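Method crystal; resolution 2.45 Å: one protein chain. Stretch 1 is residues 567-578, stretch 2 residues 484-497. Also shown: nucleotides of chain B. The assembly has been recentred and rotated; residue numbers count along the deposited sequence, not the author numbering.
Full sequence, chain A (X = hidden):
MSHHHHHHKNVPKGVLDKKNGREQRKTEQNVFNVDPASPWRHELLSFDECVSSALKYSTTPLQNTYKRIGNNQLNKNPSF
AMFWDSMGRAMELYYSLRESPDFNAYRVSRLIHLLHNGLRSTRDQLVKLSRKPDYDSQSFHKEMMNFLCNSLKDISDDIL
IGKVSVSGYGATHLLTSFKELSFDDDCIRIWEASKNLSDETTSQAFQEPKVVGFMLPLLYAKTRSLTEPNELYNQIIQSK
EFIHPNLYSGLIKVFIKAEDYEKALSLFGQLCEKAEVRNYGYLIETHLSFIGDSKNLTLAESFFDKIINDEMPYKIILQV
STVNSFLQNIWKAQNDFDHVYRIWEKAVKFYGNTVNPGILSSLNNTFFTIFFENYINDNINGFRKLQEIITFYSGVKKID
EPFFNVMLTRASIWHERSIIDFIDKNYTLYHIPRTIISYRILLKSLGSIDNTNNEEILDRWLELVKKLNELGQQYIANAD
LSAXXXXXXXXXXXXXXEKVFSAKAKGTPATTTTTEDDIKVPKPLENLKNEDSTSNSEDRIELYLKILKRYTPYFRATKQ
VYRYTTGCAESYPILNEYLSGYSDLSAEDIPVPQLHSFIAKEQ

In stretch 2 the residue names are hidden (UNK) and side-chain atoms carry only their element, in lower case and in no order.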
ATOM      1  N   GLY A 567     -26.739  -4.617 -11.485  1.00105.36           N
ATOM      2  CA  GLY A 567     -25.990  -4.763 -10.250  1.00 99.73           C
ATOM      3  C   GLY A 567     -25.936  -3.493  -9.428  1.00103.15           C
ATOM      4  O   GLY A 567     -25.962  -3.549  -8.195  1.00107.10           O
ATOM      5  N   CYS A 568     -25.861  -2.335 -10.089  1.00101.49           N
ATOM      6  CA  CYS A 568     -25.866  -1.071  -9.361  1.00 99.40           C
ATOM      7  C   CYS A 568     -27.221  -0.809  -8.715  1.00100.63           C
ATOM      8  O   CYS A 568     -27.293  -0.151  -7.669  1.00102.38           O
ATOM      9  CB  CYS A 568     -25.487   0.077 -10.298  1.00 98.85           C
ATOM     10  SG  CYS A 568     -25.388   1.709  -9.513  1.00 95.45           S
ATOM     11  N   ALA A 569     -28.301  -1.318  -9.315  1.00 97.98           N
ATOM     12  CA  ALA A 569     -29.631  -1.141  -8.743  1.00 96.79           C
ATOM     13  C   ALA A 569     -29.815  -1.920  -7.448  1.00 99.71           C
ATOM     14  O   ALA A 569     -30.679  -1.561  -6.642  1.00103.86           O
ATOM     15  CB  ALA A 569     -30.698  -1.555  -9.754  1.00 99.15           C
ATOM     16  N   GLU A 570     -29.031  -2.979  -7.233  1.00 99.74           N
ATOM     17  CA  GLU A 570     -29.122  -3.720  -5.981  1.00103.85           C
ATOM     18  C   GLU A 570     -28.633  -2.891  -4.801  1.00 94.57           C
ATOM     19  O   GLU A 570     -29.082  -3.105  -3.669  1.00 91.40           O
ATOM     20  CB  GLU A 570     -28.330  -5.024  -6.080  1.00114.97           C
ATOM     21  CG  GLU A 570     -28.923  -6.036  -7.045  1.00127.52           C
ATOM     22  CD  GLU A 570     -28.082  -7.291  -7.156  1.00136.13           C
ATOM     23  OE1 GLU A 570     -27.949  -7.823  -8.279  1.00140.39           O
ATOM     24  OE2 GLU A 570     -27.548  -7.745  -6.122  1.00138.14           O
ATOM     25  N   SER A 571     -27.718  -1.952  -5.040  1.00 89.93           N
ATOM     26  CA  SER A 571     -27.246  -1.046  -4.002  1.00 95.05           C
ATOM     27  C   SER A 571     -27.940   0.306  -4.033  1.00 98.61           C
ATOM     28  O   SER A 571     -28.042   0.962  -2.991  1.00 98.29           O
ATOM     29  CB  SER A 571     -25.735  -0.831  -4.125  1.00 94.27           C
ATOM     30  OG  SER A 571     -25.026  -2.045  -3.943  1.00102.40           O
ATOM     31  N   TYR A 572     -28.416   0.735  -5.200  1.00 95.99           N
ATOM     32  CA  TYR A 572     -29.124   2.004  -5.358  1.00 93.13           C
ATOM     33  C   TYR A 572     -30.453   1.704  -6.040  1.00 98.66           C
ATOM     34  O   TYR A 572     -30.552   1.728  -7.273  1.00 99.00           O
ATOM     35  CB  TYR A 572     -28.285   3.005  -6.149  1.00 82.78           C
ATOM     36  CG  TYR A 572     -26.968   3.337  -5.482  1.00 88.78           C
ATOM     37  CD1 TYR A 572     -26.882   4.360  -4.545  1.00 78.45           C
ATOM     38  CD2 TYR A 572     -25.814   2.619  -5.780  1.00 84.73           C
ATOM     39  CE1 TYR A 572     -25.683   4.663  -3.929  1.00 80.59           C
ATOM     40  CE2 TYR A 572     -24.609   2.914  -5.167  1.00 80.63           C
ATOM     41  CZ  TYR A 572     -24.550   3.936  -4.243  1.00 82.59           C
ATOM     42  OH  TYR A 572     -23.354   4.235  -3.631  1.00 84.22           O
ATOM     43  N   PRO A 573     -31.499   1.413  -5.258  1.00 99.47           N
ATOM     44  CA  PRO A 573     -32.758   0.927  -5.850  1.00100.40           C
ATOM     45  C   PRO A 573     -33.481   1.945  -6.718  1.00105.54           C
ATOM     46  O   PRO A 573     -34.410   1.556  -7.438  1.00109.77           O
ATOM     47  CB  PRO A 573     -33.600   0.552  -4.621  1.00 99.56           C
ATOM     48  CG  PRO A 573     -32.609   0.378  -3.507  1.00 96.51           C
ATOM     49  CD  PRO A 573     -31.531   1.381  -3.787  1.00 97.54           C
ATOM     50  N   ILE A 574     -33.097   3.225  -6.682  1.00104.37           N
ATOM     51  CA  ILE A 574     -33.742   4.206  -7.549  1.00106.07           C
ATOM     52  C   ILE A 574     -33.451   3.915  -9.016  1.00113.31           C
ATOM     53  O   ILE A 574     -34.138   4.437  -9.901  1.00114.45           O
ATOM     54  CB  ILE A 574     -33.311   5.636  -7.166  1.00100.78           C
ATOM     55  CG1 ILE A 574     -34.246   6.670  -7.799  1.00 95.03           C
ATOM     56  CG2 ILE A 574     -31.866   5.890  -7.571  1.00 95.86           C
ATOM     57  CD1 ILE A 574     -33.892   8.102  -7.471  1.00 93.69           C
ATOM     58  N   LEU A 575     -32.452   3.078  -9.300  1.00116.93           N
ATOM     59  CA  LEU A 575     -32.180   2.682 -10.674  1.00119.19           C
ATOM     60  C   LEU A 575     -33.212   1.689 -11.197  1.00114.86           C
ATOM     61  O   LEU A 575     -33.386   1.579 -12.416  1.00113.41           O
ATOM     62  CB  LEU A 575     -30.773   2.087 -10.769  1.00117.80           C
ATOM     63  CG  LEU A 575     -30.022   2.249 -12.090  1.00118.41           C
ATOM     64  CD1 LEU A 575     -29.963   3.711 -12.488  1.00116.39           C
ATOM     65  CD2 LEU A 575     -28.621   1.675 -11.971  1.00119.76           C
ATOM     66  N   ASN A 576     -33.906   0.974 -10.305  1.00109.51           N
ATOM     67  CA  ASN A 576     -34.877  -0.024 -10.747  1.00110.31           C
ATOM     68  C   ASN A 576     -36.063   0.608 -11.462  1.00112.02           C
ATOM     69  O   ASN A 576     -36.656  -0.020 -12.345  1.00120.57           O
ATOM     70  CB  ASN A 576     -35.366  -0.851  -9.556  1.00115.05           C
ATOM     71  CG  ASN A 576     -34.385  -1.932  -9.149  1.00120.68           C
ATOM     72  OD1 ASN A 576     -33.798  -2.605  -9.998  1.00121.24           O
ATOM     73  ND2 ASN A 576     -34.199  -2.104  -7.846  1.00125.52           N
ATOM     74  N   GLU A 577     -36.434   1.838 -11.100  1.00112.56           N
ATOM     75  CA  GLU A 577     -37.579   2.477 -11.736  1.00116.86           C
ATOM     76  C   GLU A 577     -37.243   3.098 -13.084  1.00116.07           C
ATOM     77  O   GLU A 577     -38.153   3.576 -13.769  1.00114.10           O
ATOM     78  CB  GLU A 577     -38.178   3.538 -10.807  1.00112.70           C
ATOM     79  CG  GLU A 577     -37.196   4.587 -10.334  1.00109.62           C
ATOM     80  CD  GLU A 577     -37.751   5.443  -9.210  1.00118.52           C
ATOM     81  OE1 GLU A 577     -38.367   6.489  -9.500  1.00123.27           O
ATOM     82  OE2 GLU A 577     -37.575   5.064  -8.033  1.00117.61           O
ATOM     83  N   TYR A 578     -35.973   3.095 -13.483  1.00115.65           N
ATOM     84  CA  TYR A 578     -35.551   3.602 -14.781  1.00122.87           C
ATOM     85  C   TYR A 578     -35.136   2.497 -15.742  1.00130.64           C
ATOM     86  O   TYR A 578     -34.803   2.790 -16.896  1.00128.08           O
ATOM     87  CB  TYR A 578     -34.382   4.582 -14.613  1.00119.89           C
ATOM     88  CG  TYR A 578     -34.745   5.921 -14.012  1.00118.93           C
ATOM     89  CD1 TYR A 578     -34.872   6.080 -12.637  1.00117.84           C
ATOM     90  CD2 TYR A 578     -34.934   7.034 -14.819  1.00118.49           C
ATOM     91  CE1 TYR A 578     -35.194   7.306 -12.087  1.00117.61           C
ATOM     92  CE2 TYR A 578     -35.255   8.264 -14.278  1.00119.61           C
ATOM     93  CZ  TYR A 578     -35.383   8.395 -12.912  1.00120.35           C
ATOM     94  OH  TYR A 578     -35.704   9.619 -12.370  1.00126.22           O
ATOM     95  N   UNK A 484     -18.957   8.386 -13.116  1.00 82.45           N
ATOM     96  CA  UNK A 484     -20.208   8.853 -13.704  1.00 84.94           C
ATOM     97  C   UNK A 484     -21.403   8.395 -12.876  1.00 85.56           C
ATOM     98  O   UNK A 484     -22.377   9.140 -12.712  1.00 90.47           O
ATOM     99  c   UNK A 484     -21.471   8.900 -16.004  1.00 92.86           C
ATOM    100  c   UNK A 484     -21.285  10.384 -16.291  1.00 90.40           C
ATOM    101  c   UNK A 484     -20.327   8.354 -15.145  1.00 89.58           C
ATOM    102  c   UNK A 484     -21.578   8.107 -17.298  1.00 96.38           C
ATOM    103  N   UNK A 485     -21.344   7.173 -12.342  1.00 85.36           N
ATOM    104  CA  UNK A 485     -22.410   6.692 -11.471  1.00 83.22           C
ATOM    105  C   UNK A 485     -22.502   7.522 -10.196  1.00 80.85           C
ATOM    106  O   UNK A 485     -23.603   7.882  -9.762  1.00 81.11           O
ATOM    107  c   UNK A 485     -20.183   2.944  -8.390  1.00 87.21           C
ATOM    108  n   UNK A 485     -19.890   3.652  -7.309  1.00 82.64           N
ATOM    109  c   UNK A 485     -23.041   4.683 -10.013  1.00 78.61           C
ATOM    110  c   UNK A 485     -22.174   4.338  -8.816  1.00 84.10           C
ATOM    111  c   UNK A 485     -22.188   5.215 -11.147  1.00 77.63           C
ATOM    112  n   UNK A 485     -19.404   1.933  -8.749  1.00 86.44           N
ATOM    113  n   UNK A 485     -21.250   3.251  -9.122  1.00 90.27           N
ATOM    114  N   UNK A 486     -21.358   7.843  -9.586  1.00 75.27           N
ATOM    115  CA  UNK A 486     -21.366   8.640  -8.365  1.00 75.40           C
ATOM    116  C   UNK A 486     -21.890  10.050  -8.592  1.00 81.28           C
ATOM    117  O   UNK A 486     -22.411  10.664  -7.654  1.00 88.75           O
ATOM    118  o   UNK A 486     -20.476   6.545  -6.893  1.00 72.57           O
ATOM    119  c   UNK A 486     -19.590   7.414  -7.044  1.00 72.34           C
ATOM    120  o   UNK A 486     -18.421   7.276  -6.630  1.00 72.08           O
ATOM    121  c   UNK A 486     -19.960   8.693  -7.763  1.00 69.48           C
ATOM    122  N   UNK A 487     -21.777  10.574  -9.808  1.00 86.09           N
ATOM    123  CA  UNK A 487     -22.254  11.912 -10.122  1.00 84.91           C
ATOM    124  C   UNK A 487     -23.719  11.942 -10.535  1.00 84.60           C
ATOM    125  O   UNK A 487     -24.265  13.030 -10.746  1.00 85.49           O
ATOM    126  c   UNK A 487     -21.395  12.533 -11.228  1.00 86.39           C
ATOM    127  N   UNK A 488     -24.368  10.785 -10.660  1.00 85.40           N
ATOM    128  CA  UNK A 488     -25.759  10.746 -11.093  1.00 86.91           C
ATOM    129  C   UNK A 488     -26.611   9.909 -10.144  1.00 87.83           C
ATOM    130  O   UNK A 488     -27.409  10.451  -9.372  1.00 88.40           O
ATOM    131  c   UNK A 488     -25.858  10.197 -12.521  1.00 89.09           C
ATOM    132  o   UNK A 488     -25.321   8.870 -12.565  1.00 87.16           O
ATOM    133  c   UNK A 488     -25.086  11.081 -13.501  1.00 87.49           C
ATOM    134  N   UNK A 489     -26.433   8.586 -10.191  1.00 86.34           N
ATOM    135  CA  UNK A 489     -27.299   7.669  -9.452  1.00 84.51           C
ATOM    136  C   UNK A 489     -27.181   7.899  -7.951  1.00 85.40           C
ATOM    137  O   UNK A 489     -28.190   7.969  -7.237  1.00 84.96           O
ATOM    138  c   UNK A 489     -27.883   5.242  -9.084  1.00 86.40           C
ATOM    139  c   UNK A 489     -27.055   6.019 -11.319  1.00 86.51           C
ATOM    140  c   UNK A 489     -26.964   6.213  -9.820  1.00 84.93           C
ATOM    141  N   UNK A 490     -25.950   8.007  -7.448  1.00 77.91           N
ATOM    142  CA  UNK A 490     -25.744   8.166  -6.012  1.00 81.97           C
ATOM    143  C   UNK A 490     -26.326   9.490  -5.533  1.00 76.91           C
ATOM    144  O   UNK A 490     -26.951   9.561  -4.469  1.00 78.65           O
ATOM    145  c   UNK A 490     -24.247   8.040  -5.672  1.00 78.81           C
ATOM    146  c   UNK A 490     -23.692   6.748  -6.242  1.00 77.20           C
ATOM    147  c   UNK A 490     -24.036   8.092  -4.170  1.00 72.31           C
ATOM    148  N   UNK A 491     -26.141  10.556  -6.317  1.00 77.37           N
ATOM    149  CA  UNK A 491     -26.735  11.843  -5.965  1.00 83.52           C
ATOM    150  C   UNK A 491     -28.257  11.762  -5.958  1.00 91.78           C
ATOM    151  O   UNK A 491     -28.906  12.286  -5.046  1.00 93.00           O
ATOM    152  c   UNK A 491     -28.080  14.783  -7.258  1.00 83.53           C
ATOM    153  c   UNK A 491     -26.253  12.924  -6.935  1.00 79.27           C
ATOM    154  c   UNK A 491     -26.861  14.282  -6.699  1.00 81.83           C
ATOM    155  c   UNK A 491     -29.357  16.877  -7.115  1.00 88.92           C
ATOM    156  c   UNK A 491     -26.358  15.284  -5.915  1.00 79.49           C
ATOM    157  n   UNK A 491     -27.193  16.375  -5.951  1.00 85.85           N
ATOM    158  c   UNK A 491     -30.129  15.030  -8.466  1.00 93.35           C
ATOM    159  c   UNK A 491     -28.257  16.093  -6.767  1.00 87.14           C
ATOM    160  c   UNK A 491     -30.279  16.329  -7.964  1.00 92.56           C
ATOM    161  c   UNK A 491     -29.041  14.250  -8.122  1.00 85.93           C
ATOM    162  N   UNK A 492     -28.844  11.101  -6.960  1.00 93.65           N
ATOM    163  CA  UNK A 492     -30.296  10.965  -7.005  1.00 91.59           C
ATOM    164  C   UNK A 492     -30.804  10.116  -5.847  1.00 89.06           C
ATOM    165  O   UNK A 492     -31.784  10.481  -5.186  1.00 87.21           O
ATOM    166  o   UNK A 492     -30.240  11.130  -9.430  1.00 88.54           O
ATOM    167  c   UNK A 492     -30.729  10.365  -8.342  1.00 87.88           C
ATOM    168  N   UNK A 493     -30.156   8.977  -5.587  1.00 87.79           N
ATOM    169  CA  UNK A 493     -30.524   8.172  -4.428  1.00 88.52           C
ATOM    170  C   UNK A 493     -30.364   8.958  -3.133  1.00 89.12           C
ATOM    171  O   UNK A 493     -31.180   8.813  -2.215  1.00 88.10           O
ATOM    172  c   UNK A 493     -29.682   6.895  -4.385  1.00 86.39           C
ATOM    173  c   UNK A 493     -30.038   5.942  -3.246  1.00 83.10           C
ATOM    174  c   UNK A 493     -31.392   5.280  -3.433  1.00 92.98           C
ATOM    175  o   UNK A 493     -31.700   4.765  -4.507  1.00 95.20           O
ATOM    176  n   UNK A 493     -32.210   5.292  -2.384  1.00 91.65           N
ATOM    177  N   UNK A 494     -29.331   9.800  -3.045  1.00 86.80           N
ATOM    178  CA  UNK A 494     -29.123  10.596  -1.839  1.00 88.66           C
ATOM    179  C   UNK A 494     -30.274  11.570  -1.616  1.00 86.37           C
ATOM    180  O   UNK A 494     -30.826  11.650  -0.511  1.00 89.70           O
ATOM    181  o   UNK A 494     -27.662  12.259  -0.849  1.00103.65           O
ATOM    182  c   UNK A 494     -27.794  11.346  -1.926  1.00 94.84           C
ATOM    183  N   UNK A 495     -30.654  12.319  -2.653  1.00 85.73           N
ATOM    184  CA  UNK A 495     -31.737  13.285  -2.493  1.00 95.04           C
ATOM    185  C   UNK A 495     -33.079  12.593  -2.296  1.00 96.51           C
ATOM    186  O   UNK A 495     -33.960  13.136  -1.618  1.00 98.60           O
ATOM    187  c   UNK A 495     -30.560  15.116  -3.825  1.00106.92           C
ATOM    188  c   UNK A 495     -28.959  16.592  -2.574  1.00120.44           C
ATOM    189  c   UNK A 495     -30.311  15.898  -2.543  1.00114.54           C
ATOM    190  n   UNK A 495     -28.666  17.299  -1.296  1.00125.22           N
ATOM    191  c   UNK A 495     -31.787  14.228  -3.695  1.00100.61           C
ATOM    192  N   UNK A 496     -33.251  11.400  -2.868  1.00 96.68           N
ATOM    193  CA  UNK A 496     -34.477  10.641  -2.644  1.00 94.86           C
ATOM    194  C   UNK A 496     -34.583  10.193  -1.191  1.00 94.62           C
ATOM    195  O   UNK A 496     -35.647  10.311  -0.571  1.00 93.87           O
ATOM    196  c   UNK A 496     -37.452   8.172  -5.999  1.00108.30           C
ATOM    197  n   UNK A 496     -37.127   9.177  -5.190  1.00102.65           N
ATOM    198  c   UNK A 496     -35.673   8.477  -3.312  1.00 96.59           C
ATOM    199  c   UNK A 496     -37.016   9.060  -3.738  1.00 98.41           C
ATOM    200  n   UNK A 496     -37.528   8.366  -7.309  1.00108.70           N
ATOM    201  n   UNK A 496     -37.695   6.969  -5.497  1.00112.59           N
ATOM    202  c   UNK A 496     -34.527   9.437  -3.586  1.00 94.62           C
ATOM    203  N   UNK A 497     -33.484   9.680  -0.630  1.00 91.55           N
ATOM    204  CA  UNK A 497     -33.497   9.227   0.758  1.00 92.58           C
ATOM    205  C   UNK A 497     -33.682  10.377   1.738  1.00 95.36           C
ATOM    206  O   UNK A 497     -34.184  10.159   2.845  1.00 95.97           O
ATOM    207  o   UNK A 497     -30.915   6.745   0.063  1.00100.00           O
ATOM    208  o   UNK A 497     -33.093   6.664  -0.192  1.00104.73           O
ATOM    209  c   UNK A 497     -32.059   7.203   0.258  1.00 97.46           C
ATOM    210  c   UNK A 497     -32.207   8.468   1.079  1.00 86.07           C
TER
ATOM    211  P     U B  13     -16.690   0.893  -7.091  1.00 75.10           P
ATOM    212  OP1   U B  13     -17.392   0.787  -8.394  1.00 76.39           O
ATOM    213  OP2   U B  13     -16.922   2.080  -6.228  1.00 88.65           O
ATOM    214  O5'   U B  13     -17.031  -0.402  -6.231  1.00 76.22           O
ATOM    215  C5'   U B  13     -16.314  -0.708  -5.044  1.00 75.33           C
ATOM    216  C4'   U B  13     -17.076  -1.689  -4.191  1.00 79.90           C
ATOM    217  O4'   U B  13     -18.270  -1.049  -3.671  1.00 80.17           O
ATOM    218  C3'   U B  13     -17.590  -2.922  -4.920  1.00 90.35           C
ATOM    219  O3'   U B  13     -16.612  -3.946  -5.006  1.00 94.31           O
ATOM    220  C2'   U B  13     -18.811  -3.323  -4.101  1.00 94.14           C
ATOM    221  O2'   U B  13     -18.423  -4.057  -2.950  1.00 98.66           O
ATOM    222  C1'   U B  13     -19.344  -1.962  -3.651  1.00 86.17           C
ATOM    223  N1    U B  13     -20.414  -1.439  -4.532  1.00 86.53           N
ATOM    224  C2    U B  13     -21.647  -2.068  -4.548  1.00 92.74           C
ATOM    225  O2    U B  13     -21.911  -3.057  -3.884  1.00 97.80           O
ATOM    226  N3    U B  13     -22.572  -1.497  -5.390  1.00 93.22           N
ATOM    227  C4    U B  13     -22.405  -0.384  -6.190  1.00 87.72           C
ATOM    228  O4    U B  13     -23.339   0.007  -6.894  1.00 91.28           O
ATOM    229  C5    U B  13     -21.110   0.214  -6.109  1.00 81.75           C
ATOM    230  C6    U B  13     -20.188  -0.319  -5.302  1.00 79.88           C
ATOM    231  P     U B  14     -16.196  -4.568  -6.429  1.00 92.21           P
ATOM    232  OP1   U B  14     -15.116  -5.554  -6.180  1.00 93.16           O
ATOM    233  OP2   U B  14     -15.958  -3.455  -7.381  1.00 88.09           O
ATOM    234  O5'   U B  14     -17.494  -5.366  -6.902  1.00 97.19           O
ATOM    235  C5'   U B  14     -18.024  -6.432  -6.120  1.00 98.24           C
ATOM    236  C4'   U B  14     -19.331  -6.950  -6.673  1.00107.72           C
ATOM    237  O4'   U B  14     -20.278  -5.850  -6.772  1.00107.36           O
ATOM    238  C3'   U B  14     -19.258  -7.580  -8.064  1.00113.34           C
ATOM    239  O3'   U B  14     -20.184  -8.663  -8.148  1.00115.12           O
ATOM    240  C2'   U B  14     -19.716  -6.442  -8.973  1.00113.53           C
ATOM    241  O2'   U B  14     -20.262  -6.857 -10.208  1.00120.41           O
ATOM    242  C1'   U B  14     -20.756  -5.748  -8.100  1.00107.21           C
ATOM    243  N1    U B  14     -20.934  -4.324  -8.417  1.00101.14           N
ATOM    244  C2    U B  14     -22.111  -3.934  -9.023  1.00101.57           C
ATOM    245  O2    U B  14     -23.003  -4.717  -9.294  1.00110.85           O
ATOM    246  N3    U B  14     -22.203  -2.591  -9.298  1.00 93.85           N
ATOM    247  C4    U B  14     -21.256  -1.623  -9.033  1.00 92.19           C
ATOM    248  O4    U B  14     -21.481  -0.451  -9.341  1.00 91.39           O
ATOM    249  C5    U B  14     -20.065  -2.109  -8.406  1.00 92.45           C
ATOM    250  C6    U B  14     -19.949  -3.411  -8.127  1.00 97.13           C

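Position 484 carries four carbons, forked at the second, and lies beyond reach of stretch 1: Leu484. Position 485 has three carbons, a nitrogen, then a carbon bearing two more nitrogens, a guanidinium, so it is Arg485; its CG lies 3.8 Å from Cys568 SG, NH1 donates a very short 2.3 Å hydrogen bond to OP1 of U13, and C5 of U13 sits over one guanidinium face. Position 486 shows two carbons. The second carbon bears two oxygens, a carboxylate: Asp486. Its OD1 is 3.0 Å from Arg485 NH2, a salt bridge.

A single carbon at 487 gives Ala487. At 488 one carbon carries an oxygen and a carbon, hence Thr488, whose OG1 donates to Leu484 O (3.0 Å). Position 489 has three carbons branched at the first and points toward stretch 1: Val489. Its CG1 is 3.7 Å from Tyr572 CB and 4.3 Å from Ile574 CG2, while its CG2 is 3.9 Å from Leu575 CD1. The same three-carbon fork at 490 is Val490; its CG2 lies 4.0 Å from the centroid of the Tyr572 ring, 29° off the normal, a CH-pi contact over the face.

The fused five- and six-membered rings at 491, with one nitrogen, are Trp491, turned out of reach. One carbon and one oxygen at 492 make Ser492; OG donates to Thr488 O (2.9 Å), and CB is 4.0 Å from Ile574 CD1. Position 493 has three carbons, the third carrying one oxygen and one nitrogen, an amide: Gln493. Its OE1 accepts from Ile574 N at 3.0 Å (149°).

Position 494, one carbon and one oxygen, is Ser494. Four carbons in a row ending in nitrogen identify Lys495. At 496 three carbons and a nitrogen lead to a carbon carrying two more nitrogens: Arg496. NH2 reaches Glu577 OE1 at 3.0 Å and NH1 reaches Glu577 OE2 at 3.2 Å, a two-pronged salt bridge. Two carbons and two oxygens at 497 are Asp497, whose OD2 accepts from Gln493 NE2 (3.1 Å, 168°).

The contact buries 578 Å² and combines apolar packing with directional bonds. Val489 meets Cys568, Tyr572, Ile574 and Leu575. Gln493 uses both ends of its amide, OE1 accepting the hydrogen bond from Ile574 N while NE2 is held by Asp497. Arg496 adds the charged pair, with Ile574 CD1 over its guanidinium face, 3.6 Å from NH2. At the RNA end, Ser571 OG accepts from U13 N3 (2.9 Å), so both stretches bind the same nucleotide.

Stretch 2 484-497: LRDATVVWSQSKRD
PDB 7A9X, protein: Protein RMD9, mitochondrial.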